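PDB 5LP5: penicillin-binding protein 2 (Pbp2) from Helicobacter pylori, which probably cross-links peptidoglycan as a penicillin-binding transpeptidase and forms a complex with MreC in the cell wall synthesis machinery. Local coordinates for residues Phe247-Glu260 and Lys553-Gly565. Numbering follows the deposited sequence.
Sequences FENKRGAILVMDAE and KPKYAITILVEHG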
loop_
_atom_site.group_PDB
_atom_site.type_symbol
_atom_site.label_atom_id
_atom_site.label_comp_id
_atom_site.label_asym_id
_atom_site.label_seq_id
_atom_site.Cartn_x
_atom_site.Cartn_y
_atom_site.Cartn_z
ATOM N N PHE A 247 28.656 3.432 10.309
ATOM C CA PHE A 247 28.846 4.733 9.624
ATOM C C PHE A 247 28.053 5.850 10.296
ATOM O O PHE A 247 27.557 6.751 9.630
ATOM C CB PHE A 247 28.416 4.646 8.147
ATOM C CG PHE A 247 29.496 4.155 7.224
ATOM C CD1 PHE A 247 29.721 2.811 7.052
ATOM C CD2 PHE A 247 30.290 5.043 6.523
ATOM C CE1 PHE A 247 30.712 2.354 6.211
ATOM C CE2 PHE A 247 31.282 4.593 5.668
ATOM C CZ PHE A 247 31.491 3.250 5.511
ATOM N N GLU A 248 27.956 5.800 11.618
ATOM C CA GLU A 248 27.007 6.630 12.339
ATOM C C GLU A 248 27.392 8.097 12.298
ATOM O O GLU A 248 26.520 8.959 12.185
ATOM C CB GLU A 248 26.875 6.149 13.776
ATOM C CG GLU A 248 25.697 6.734 14.528
ATOM C CD GLU A 248 25.373 5.950 15.800
ATOM O OE1 GLU A 248 25.684 4.738 15.858
ATOM O OE2 GLU A 248 24.805 6.544 16.752
ATOM N N ASN A 249 28.690 8.378 12.385
ATOM C CA ASN A 249 29.214 9.750 12.261
ATOM C C ASN A 249 30.126 9.894 11.054
ATOM O O ASN A 249 30.999 10.736 11.049
ATOM C CB ASN A 249 29.997 10.128 13.526
ATOM C CG ASN A 249 29.098 10.619 14.644
ATOM O OD1 ASN A 249 28.123 11.330 14.383
ATOM N ND2 ASN A 249 29.415 10.243 15.896
ATOM N N LYS A 250 29.920 9.070 10.037
ATOM C CA LYS A 250 30.859 8.951 8.927
ATOM C C LYS A 250 30.142 9.075 7.589
ATOM O O LYS A 250 28.979 8.713 7.457
ATOM C CB LYS A 250 31.575 7.590 8.991
ATOM C CG LYS A 250 32.056 7.189 10.381
ATOM C CD LYS A 250 32.923 5.940 10.370
ATOM C CE LYS A 250 33.600 5.743 11.723
ATOM N NZ LYS A 250 34.809 6.598 11.907
ATOM N N ARG A 251 30.831 9.594 6.584
ATOM C CA ARG A 251 30.337 9.515 5.207
ATOM C C ARG A 251 31.159 8.494 4.446
ATOM O O ARG A 251 32.327 8.288 4.735
ATOM C CB ARG A 251 30.417 10.856 4.484
ATOM C CG ARG A 251 29.586 11.937 5.133
ATOM C CD ARG A 251 30.420 12.723 6.119
ATOM N NE ARG A 251 29.665 13.059 7.311
ATOM C CZ ARG A 251 30.221 13.347 8.479
ATOM N NH1 ARG A 251 31.542 13.340 8.626
ATOM N NH2 ARG A 251 29.459 13.653 9.517
ATOM N N GLY A 252 30.531 7.845 3.471
ATOM C CA GLY A 252 31.217 6.834 2.678
ATOM C C GLY A 252 30.244 5.788 2.198
ATOM O O GLY A 252 29.107 6.110 1.875
ATOM N N ALA A 253 30.703 4.544 2.142
ATOM C CA ALA A 253 29.900 3.456 1.602
ATOM C C ALA A 253 30.431 2.097 2.025
ATOM O O ALA A 253 31.643 1.928 2.206
ATOM C CB ALA A 253 29.860 3.534 0.095
ATOM N N ILE A 254 29.513 1.138 2.159
ATOM C CA ILE A 254 29.869 -0.216 2.581
ATOM C C ILE A 254 29.063 -1.322 1.881
ATOM O O ILE A 254 27.872 -1.179 1.641
ATOM C CB ILE A 254 29.764 -0.373 4.103
ATOM C CG1 ILE A 254 30.190 -1.777 4.509
ATOM C CG2 ILE A 254 28.353 -0.072 4.587
ATOM C CD1 ILE A 254 30.501 -1.867 5.981
ATOM N N LEU A 255 29.741 -2.422 1.567
ATOM C CA LEU A 255 29.183 -3.457 0.710
ATOM C C LEU A 255 29.578 -4.814 1.195
ATOM O O LEU A 255 30.738 -5.061 1.452
ATOM C CB LEU A 255 29.719 -3.316 -0.712
ATOM C CG LEU A 255 29.197 -2.163 -1.563
ATOM C CD1 LEU A 255 30.086 -1.977 -2.782
ATOM C CD2 LEU A 255 27.759 -2.449 -1.974
ATOM N N VAL A 256 28.595 -5.693 1.313
ATOM C CA VAL A 256 28.848 -7.101 1.581
ATOM C C VAL A 256 28.282 -7.882 0.416
ATOM O O VAL A 256 27.179 -7.576 -0.041
ATOM C CB VAL A 256 28.170 -7.573 2.880
ATOM C CG1 VAL A 256 28.336 -9.068 3.047
ATOM C CG2 VAL A 256 28.750 -6.847 4.076
ATOM N N MET A 257 29.022 -8.885 -0.052
ATOM C CA MET A 257 28.575 -9.643 -1.209
ATOM C C MET A 257 28.918 -11.117 -1.179
ATOM O O MET A 257 30.052 -11.501 -0.978
ATOM C CB MET A 257 29.156 -9.049 -2.475
ATOM C CG MET A 257 28.698 -9.774 -3.734
ATOM S SD MET A 257 29.374 -9.127 -5.273
ATOM C CE MET A 257 31.107 -9.537 -5.128
ATOM N N ASP A 258 27.914 -11.945 -1.422
ATOM C CA ASP A 258 28.114 -13.371 -1.674
ATOM C C ASP A 258 28.936 -13.518 -2.957
ATOM O O ASP A 258 28.428 -13.307 -4.054
ATOM C CB ASP A 258 26.746 -14.040 -1.822
ATOM C CG ASP A 258 26.825 -15.546 -1.925
ATOM O OD1 ASP A 258 27.832 -16.045 -2.472
ATOM O OD2 ASP A 258 25.863 -16.233 -1.488
ATOM N N ALA A 259 30.202 -13.888 -2.806
ATOM C CA ALA A 259 31.155 -13.899 -3.919
ATOM C C ALA A 259 30.987 -15.063 -4.915
ATOM O O ALA A 259 31.722 -15.144 -5.917
ATOM C CB ALA A 259 32.581 -13.884 -3.373
ATOM N N GLU A 260 30.029 -15.955 -4.640
ATOM C CA GLU A 260 29.735 -17.101 -5.515
ATOM C C GLU A 260 28.605 -16.857 -6.510
ATOM O O GLU A 260 28.534 -17.550 -7.526
ATOM C CB GLU A 260 29.381 -18.337 -4.682
ATOM C CG GLU A 260 30.535 -18.874 -3.850
ATOM C CD GLU A 260 30.131 -19.993 -2.916
ATOM O OE1 GLU A 260 29.109 -19.835 -2.204
ATOM O OE2 GLU A 260 30.850 -21.015 -2.898
ATOM N N LYS A 553 38.396 -20.785 2.968
ATOM C CA LYS A 553 37.522 -21.072 1.838
ATOM C C LYS A 553 36.629 -19.850 1.628
ATOM O O LYS A 553 35.570 -19.719 2.254
ATOM C CB LYS A 553 36.677 -22.325 2.076
ATOM C CG LYS A 553 35.759 -22.610 0.906
ATOM C CD LYS A 553 34.945 -23.872 1.080
ATOM C CE LYS A 553 33.994 -24.028 -0.103
ATOM N NZ LYS A 553 33.360 -25.376 -0.135
ATOM N N PRO A 554 37.071 -18.937 0.751
ATOM C CA PRO A 554 36.375 -17.673 0.572
ATOM C C PRO A 554 34.930 -17.840 0.137
ATOM O O PRO A 554 34.667 -18.639 -0.739
ATOM C CB PRO A 554 37.179 -17.005 -0.536
ATOM C CG PRO A 554 38.534 -17.621 -0.471
ATOM C CD PRO A 554 38.263 -19.032 -0.113
ATOM N N LYS A 555 34.009 -17.104 0.757
ATOM C CA LYS A 555 32.622 -17.054 0.292
ATOM C C LYS A 555 32.136 -15.623 0.132
ATOM O O LYS A 555 31.527 -15.278 -0.897
ATOM C CB LYS A 555 31.676 -17.803 1.237
ATOM C CG LYS A 555 30.334 -18.203 0.604
ATOM C CD LYS A 555 29.431 -18.893 1.616
ATOM C CE LYS A 555 28.070 -19.288 1.050
ATOM N NZ LYS A 555 28.104 -20.642 0.426
ATOM N N TYR A 556 32.383 -14.787 1.139
ATOM C CA TYR A 556 31.948 -13.377 1.078
ATOM C C TYR A 556 33.083 -12.376 0.819
ATOM O O TYR A 556 34.254 -12.649 1.036
ATOM C CB TYR A 556 31.140 -12.989 2.328
ATOM C CG TYR A 556 29.993 -13.950 2.599
ATOM C CD1 TYR A 556 30.199 -15.074 3.384
ATOM C CD2 TYR A 556 28.727 -13.776 2.018
ATOM C CE1 TYR A 556 29.186 -15.980 3.630
ATOM C CE2 TYR A 556 27.708 -14.684 2.251
ATOM C CZ TYR A 556 27.940 -15.797 3.058
ATOM O OH TYR A 556 26.927 -16.729 3.311
ATOM N N ALA A 557 32.701 -11.217 0.320
ATOM C CA ALA A 557 33.604 -10.096 0.155
ATOM C C ALA A 557 32.960 -8.903 0.845
ATOM O O ALA A 557 31.734 -8.787 0.881
ATOM C CB ALA A 557 33.817 -9.794 -1.319
ATOM N N ILE A 558 33.790 -8.028 1.396
ATOM C CA ILE A 558 33.322 -6.808 2.037
ATOM C C ILE A 558 34.191 -5.684 1.542
ATOM O O ILE A 558 35.369 -5.884 1.374
ATOM C CB ILE A 558 33.455 -6.903 3.557
ATOM C CG1 ILE A 558 32.648 -8.102 4.066
ATOM C CG2 ILE A 558 33.012 -5.605 4.205
ATOM C CD1 ILE A 558 32.676 -8.318 5.564
ATOM N N THR A 559 33.615 -4.514 1.302
ATOM C CA THR A 559 34.363 -3.383 0.786
ATOM C C THR A 559 33.854 -2.125 1.479
ATOM O O THR A 559 32.655 -1.835 1.473
ATOM C CB THR A 559 34.198 -3.240 -0.740
ATOM O OG1 THR A 559 34.840 -4.331 -1.420
ATOM C CG2 THR A 559 34.819 -1.943 -1.235
ATOM N N ILE A 560 34.777 -1.383 2.083
ATOM C CA ILE A 560 34.420 -0.238 2.924
ATOM C C ILE A 560 35.202 0.977 2.499
ATOM O O ILE A 560 36.390 0.877 2.219
ATOM C CB ILE A 560 34.701 -0.513 4.419
ATOM C CG1 ILE A 560 33.859 -1.694 4.898
ATOM C CG2 ILE A 560 34.387 0.711 5.275
ATOM C CD1 ILE A 560 34.280 -2.263 6.232
ATOM N N LEU A 561 34.519 2.119 2.461
ATOM C CA LEU A 561 35.132 3.381 2.085
ATOM C C LEU A 561 34.629 4.534 2.958
ATOM O O LEU A 561 33.448 4.876 2.897
ATOM C CB LEU A 561 34.817 3.683 0.629
ATOM C CG LEU A 561 35.159 5.115 0.230
ATOM C CD1 LEU A 561 36.628 5.278 -0.116
ATOM C CD2 LEU A 561 34.299 5.494 -0.940
ATOM N N VAL A 562 35.519 5.140 3.746
ATOM C CA VAL A 562 35.128 6.282 4.583
ATOM C C VAL A 562 35.712 7.580 4.047
ATOM O O VAL A 562 36.927 7.767 4.028
ATOM C CB VAL A 562 35.544 6.122 6.063
ATOM C CG1 VAL A 562 35.195 7.368 6.861
ATOM C CG2 VAL A 562 34.860 4.919 6.684
ATOM N N GLU A 563 34.838 8.482 3.618
ATOM C CA GLU A 563 35.286 9.757 3.101
ATOM C C GLU A 563 36.084 10.490 4.171
ATOM O O GLU A 563 35.630 10.631 5.304
ATOM C CB GLU A 563 34.109 10.605 2.604
ATOM C CG GLU A 563 33.604 10.168 1.236
ATOM C CD GLU A 563 32.502 11.055 0.696
ATOM O OE1 GLU A 563 32.238 12.105 1.295
ATOM O OE2 GLU A 563 31.893 10.714 -0.326
ATOM N N HIS A 564 37.287 10.923 3.793
ATOM C CA HIS A 564 38.184 11.648 4.677
ATOM C C HIS A 564 38.584 10.786 5.872
ATOM O O HIS A 564 38.938 11.296 6.938
ATOM C CB HIS A 564 37.534 12.972 5.080
ATOM C CG HIS A 564 37.169 13.829 3.900
ATOM N ND1 HIS A 564 38.080 14.180 2.921
ATOM C CD2 HIS A 564 35.992 14.395 3.533
ATOM C CE1 HIS A 564 37.481 14.939 2.016
ATOM N NE2 HIS A 564 36.214 15.086 2.364
ATOM N N GLY A 565 38.551 9.464 5.656
ATOM C CA GLY A 565 38.896 8.468 6.678
ATOM C C GLY A 565 40.370 8.450 7.011
ATOM O O GLY A 565 40.816 7.681 7.865
#
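Lys555 and Glu260 form a salt bridge, NZ to OE1 at 2.9 Å. The ammonium meets the carboxylate on its syn side, 20° out of plane. The lysine chain turns only at its end (chi4 88°), which brings NZ onto OE1. Beside this pair, Ala259 N donates to Lys555 O at 2.7 Å. Asp258 OD1 accepts from Glu260 N, an Asx turn that shapes the chain just past strand 252-258.

Strands 252-258 and 556-562 run antiparallel. Ala253 with Leu561, Leu255 with Thr559 and Met257 with Ala557 are the hydrogen-bonded pairs. At the far end Glu563 N reaches Arg251 O at 2.8 Å, tilted 35° from the carbonyl plane. Glu563 OE2 is itself held by Arg301 and Tyr307.

On the face of Ile254, Val256, Ile558 and Ile560, side chains lie side by side. Ile254 CD1 touches Ile560 CG1 at 3.5 Å. The Phe247 ring turns its edge to Leu561 O, and its CE2 meets Val562 CG2 at 3.7 Å. Leu255 and Thr559, on the other face, pack on Leu445 of helix 441-453.

Backbone bonds and buried apolar contacts thus join two distant parts of the sequence in the central antiparallel sheet of the transpeptidase domain, with the salt bridge at one end.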